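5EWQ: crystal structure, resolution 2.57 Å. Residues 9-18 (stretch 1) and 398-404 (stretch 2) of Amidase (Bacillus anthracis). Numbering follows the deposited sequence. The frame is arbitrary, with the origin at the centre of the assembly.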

# COMPACT_ATOMS: atom_id res chain seq x y z
N PRO A 9 1.42 19.77 9.01
CA PRO A 9 2.38 19.36 7.98
C PRO A 9 2.59 20.43 6.91
O PRO A 9 1.64 21.07 6.47
CB PRO A 9 1.72 18.11 7.37
CG PRO A 9 0.23 18.25 7.69
CD PRO A 9 0.04 19.39 8.66
N LYS A 10 3.85 20.62 6.52
CA LYS A 10 4.19 21.62 5.51
C LYS A 10 3.75 21.17 4.12
O LYS A 10 3.29 20.05 3.93
CB LYS A 10 5.69 21.90 5.52
CG LYS A 10 6.19 22.52 6.82
CD LYS A 10 7.71 22.65 6.83
CE LYS A 10 8.20 23.54 5.70
NZ LYS A 10 9.69 23.66 5.70
N GLU A 11 3.90 22.07 3.15
CA GLU A 11 3.50 21.79 1.78
C GLU A 11 4.54 20.97 1.03
O GLU A 11 5.74 21.10 1.28
CB GLU A 11 3.24 23.10 1.03
CG GLU A 11 4.42 24.06 1.04
CD GLU A 11 4.14 25.33 0.27
OE1 GLU A 11 4.86 26.33 0.50
OE2 GLU A 11 3.21 25.34 -0.56
N PRO A 12 4.08 20.10 0.11
CA PRO A 12 4.99 19.33 -0.74
C PRO A 12 5.61 20.19 -1.84
O PRO A 12 4.91 20.99 -2.46
CB PRO A 12 4.09 18.25 -1.32
CG PRO A 12 2.74 18.86 -1.34
CD PRO A 12 2.67 19.74 -0.12
N GLU A 13 6.91 20.02 -2.08
CA GLU A 13 7.60 20.74 -3.13
C GLU A 13 8.17 19.76 -4.15
O GLU A 13 8.26 18.57 -3.88
CB GLU A 13 8.72 21.60 -2.55
CG GLU A 13 8.30 22.49 -1.39
CD GLU A 13 9.44 23.32 -0.84
OE1 GLU A 13 9.45 23.60 0.37
OE2 GLU A 13 10.34 23.69 -1.63
N ARG A 14 8.55 20.26 -5.32
CA ARG A 14 9.17 19.41 -6.32
C ARG A 14 10.63 19.13 -5.98
O ARG A 14 11.54 19.72 -6.55
CB ARG A 14 9.06 20.03 -7.71
CG ARG A 14 7.70 19.84 -8.36
CD ARG A 14 7.72 20.20 -9.83
NE ARG A 14 6.45 19.86 -10.48
CZ ARG A 14 6.21 18.69 -11.06
NH1 ARG A 14 7.15 17.74 -11.08
NH2 ARG A 14 5.04 18.45 -11.63
N ILE A 15 10.83 18.21 -5.04
CA ILE A 15 12.17 17.83 -4.60
C ILE A 15 12.47 16.39 -5.01
O ILE A 15 11.73 15.47 -4.67
CB ILE A 15 12.32 17.97 -3.08
CG1 ILE A 15 11.95 19.38 -2.63
CG2 ILE A 15 13.74 17.63 -2.66
CD1 ILE A 15 12.03 19.58 -1.13
N VAL A 16 13.57 16.21 -5.74
CA VAL A 16 13.96 14.88 -6.21
C VAL A 16 15.44 14.61 -5.92
O VAL A 16 16.32 15.31 -6.41
CB VAL A 16 13.71 14.72 -7.72
CG1 VAL A 16 14.25 13.39 -8.21
CG2 VAL A 16 12.22 14.84 -8.03
N TYR A 17 15.69 13.57 -5.12
CA TYR A 17 17.06 13.18 -4.77
C TYR A 17 17.51 11.96 -5.56
O TYR A 17 16.72 11.05 -5.80
CB TYR A 17 17.17 12.88 -3.27
CG TYR A 17 16.78 14.02 -2.36
CD1 TYR A 17 17.33 15.29 -2.53
CD2 TYR A 17 15.88 13.83 -1.33
CE1 TYR A 17 16.98 16.34 -1.70
CE2 TYR A 17 15.53 14.87 -0.49
CZ TYR A 17 16.08 16.12 -0.67
OH TYR A 17 15.72 17.15 0.16
N ASP A 18 18.78 11.96 -5.94
CA ASP A 18 19.43 10.79 -6.55
C ASP A 18 18.62 10.21 -7.71
O ASP A 18 18.10 9.10 -7.63
CB ASP A 18 19.67 9.72 -5.49
CG ASP A 18 20.64 8.64 -5.94
OD1 ASP A 18 21.36 8.87 -6.93
OD2 ASP A 18 20.68 7.57 -5.30
N ASN A 398 19.90 19.66 6.57
CA ASN A 398 19.17 20.16 5.41
C ASN A 398 18.86 19.07 4.38
O ASN A 398 17.89 19.17 3.64
CB ASN A 398 19.96 21.29 4.75
CG ASN A 398 19.17 21.97 3.64
OD1 ASN A 398 17.94 22.02 3.67
ND2 ASN A 398 19.88 22.50 2.65
N ARG A 399 19.70 18.04 4.35
CA ARG A 399 19.53 16.96 3.39
C ARG A 399 18.81 15.77 4.03
O ARG A 399 17.85 15.24 3.46
CB ARG A 399 20.89 16.52 2.84
CG ARG A 399 20.90 16.19 1.35
CD ARG A 399 19.83 15.17 0.99
NE ARG A 399 20.22 14.29 -0.10
CZ ARG A 399 19.56 13.19 -0.43
NH1 ARG A 399 19.97 12.43 -1.43
NH2 ARG A 399 18.47 12.85 0.25
N ARG A 400 19.27 15.35 5.20
CA ARG A 400 18.82 14.10 5.80
C ARG A 400 17.53 14.25 6.61
O ARG A 400 16.75 13.31 6.71
CB ARG A 400 19.94 13.53 6.68
CG ARG A 400 21.22 13.30 5.90
CD ARG A 400 22.38 12.89 6.79
NE ARG A 400 23.60 12.70 5.99
CZ ARG A 400 24.77 12.34 6.50
NH1 ARG A 400 24.90 12.12 7.80
NH2 ARG A 400 25.82 12.19 5.69
N ILE A 401 17.32 15.43 7.19
CA ILE A 401 16.09 15.71 7.93
C ILE A 401 15.60 17.13 7.66
O ILE A 401 15.57 17.96 8.57
CB ILE A 401 16.28 15.51 9.44
CG1 ILE A 401 17.64 16.04 9.89
CG2 ILE A 401 16.14 14.04 9.81
CD1 ILE A 401 17.81 16.08 11.39
N LYS A 402 15.20 17.38 6.42
CA LYS A 402 14.74 18.70 6.00
C LYS A 402 13.61 19.22 6.88
O LYS A 402 13.52 20.42 7.16
CB LYS A 402 14.29 18.66 4.54
CG LYS A 402 13.69 19.97 4.03
CD LYS A 402 13.15 19.82 2.62
CE LYS A 402 12.43 21.08 2.16
NZ LYS A 402 13.34 22.25 2.12
N TYR A 403 12.75 18.31 7.33
CA TYR A 403 11.61 18.69 8.15
C TYR A 403 11.79 18.24 9.60
O TYR A 403 10.83 18.21 10.37
CB TYR A 403 10.31 18.12 7.57
CG TYR A 403 10.08 18.51 6.13
CD1 TYR A 403 9.47 19.71 5.81
CD2 TYR A 403 10.48 17.67 5.09
CE1 TYR A 403 9.26 20.07 4.49
CE2 TYR A 403 10.27 18.03 3.77
CZ TYR A 403 9.66 19.23 3.47
OH TYR A 403 9.45 19.59 2.16
N GLY A 404 13.02 17.88 9.96
CA GLY A 404 13.34 17.51 11.32
C GLY A 404 13.14 16.04 11.63
O GLY A 404 12.83 15.24 10.75

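Residues 9-18 run as an irregular extended segment past residues 398-404, where a helix gives way to a turn. The two stretches lie far apart in sequence, and their backbones stay well separated: the CA atoms of K10 and Y403 are 8.4 Å apart, those of Y17 and R399 9.3 Å. No hydrogen bond crosses the gap; at this separation the contact is made mainly by side chains.

The helix ends at R400, and I401 is the first residue to leave helical angles. A type I turn then runs from I401 to G404, closed by a hydrogen bond from G404 N to I401 O (2.9 Å). With phi at 88° and psi at -175°, G404 has a backbone conformation that calls for glycine, since a CB would be jammed against the carbonyl oxygen of Y403. The turn places K402 and Y403 with their CA-to-CB bonds toward the first stretch. Across from them, K10, E13, I15 and Y17 point their own CA-to-CB bonds toward the second, while those of E11 and P12 point away. Together the stretches bury 409 Å².

The most intimate contact joins Y17 and R399. The CA-to-CB bond of R399 points sideways, but its bent side chain, with chi1 and chi3 between wells, brings the guanidinium flat over one face of the Y17 ring. The centres of the R399 guanidinium and the Y17 ring are 3.8 Å apart and the planes 20° from parallel; R399 NH2 comes within 3.2 Å of Y17 CD2. Arginine suits this position because its planar cation can stack on the electron-rich ring, while NH2 still hydrogen-bonds elsewhere in the structure. R399 CD also lies over the ring, adding a CH-pi contact.

At the turn, Y403 is buried and its long aromatic side chain spans the space to the first stretch. K10 meets the edge of its ring, with K10 CD 3.6 Å from Y403 CD1. Here lysine contributes its aliphatic chain, but a bend at chi3 (p) also keeps the amine beside the ring edge, K10 NZ lying 3.8 Å from Y403 CE1.

K402 also packs through its methylenes, while its amine keeps its charge. K402 CE lies 3.6 Å from I15 CD1, a nonpolar contact well suited to isoleucine, whose extended branch (chi1 m, chi2 t) reaches across to the lysine. E13 OE1 stands 4.5 Å from K402 NZ, too far for a salt bridge, although the opposite charges should still attract weakly.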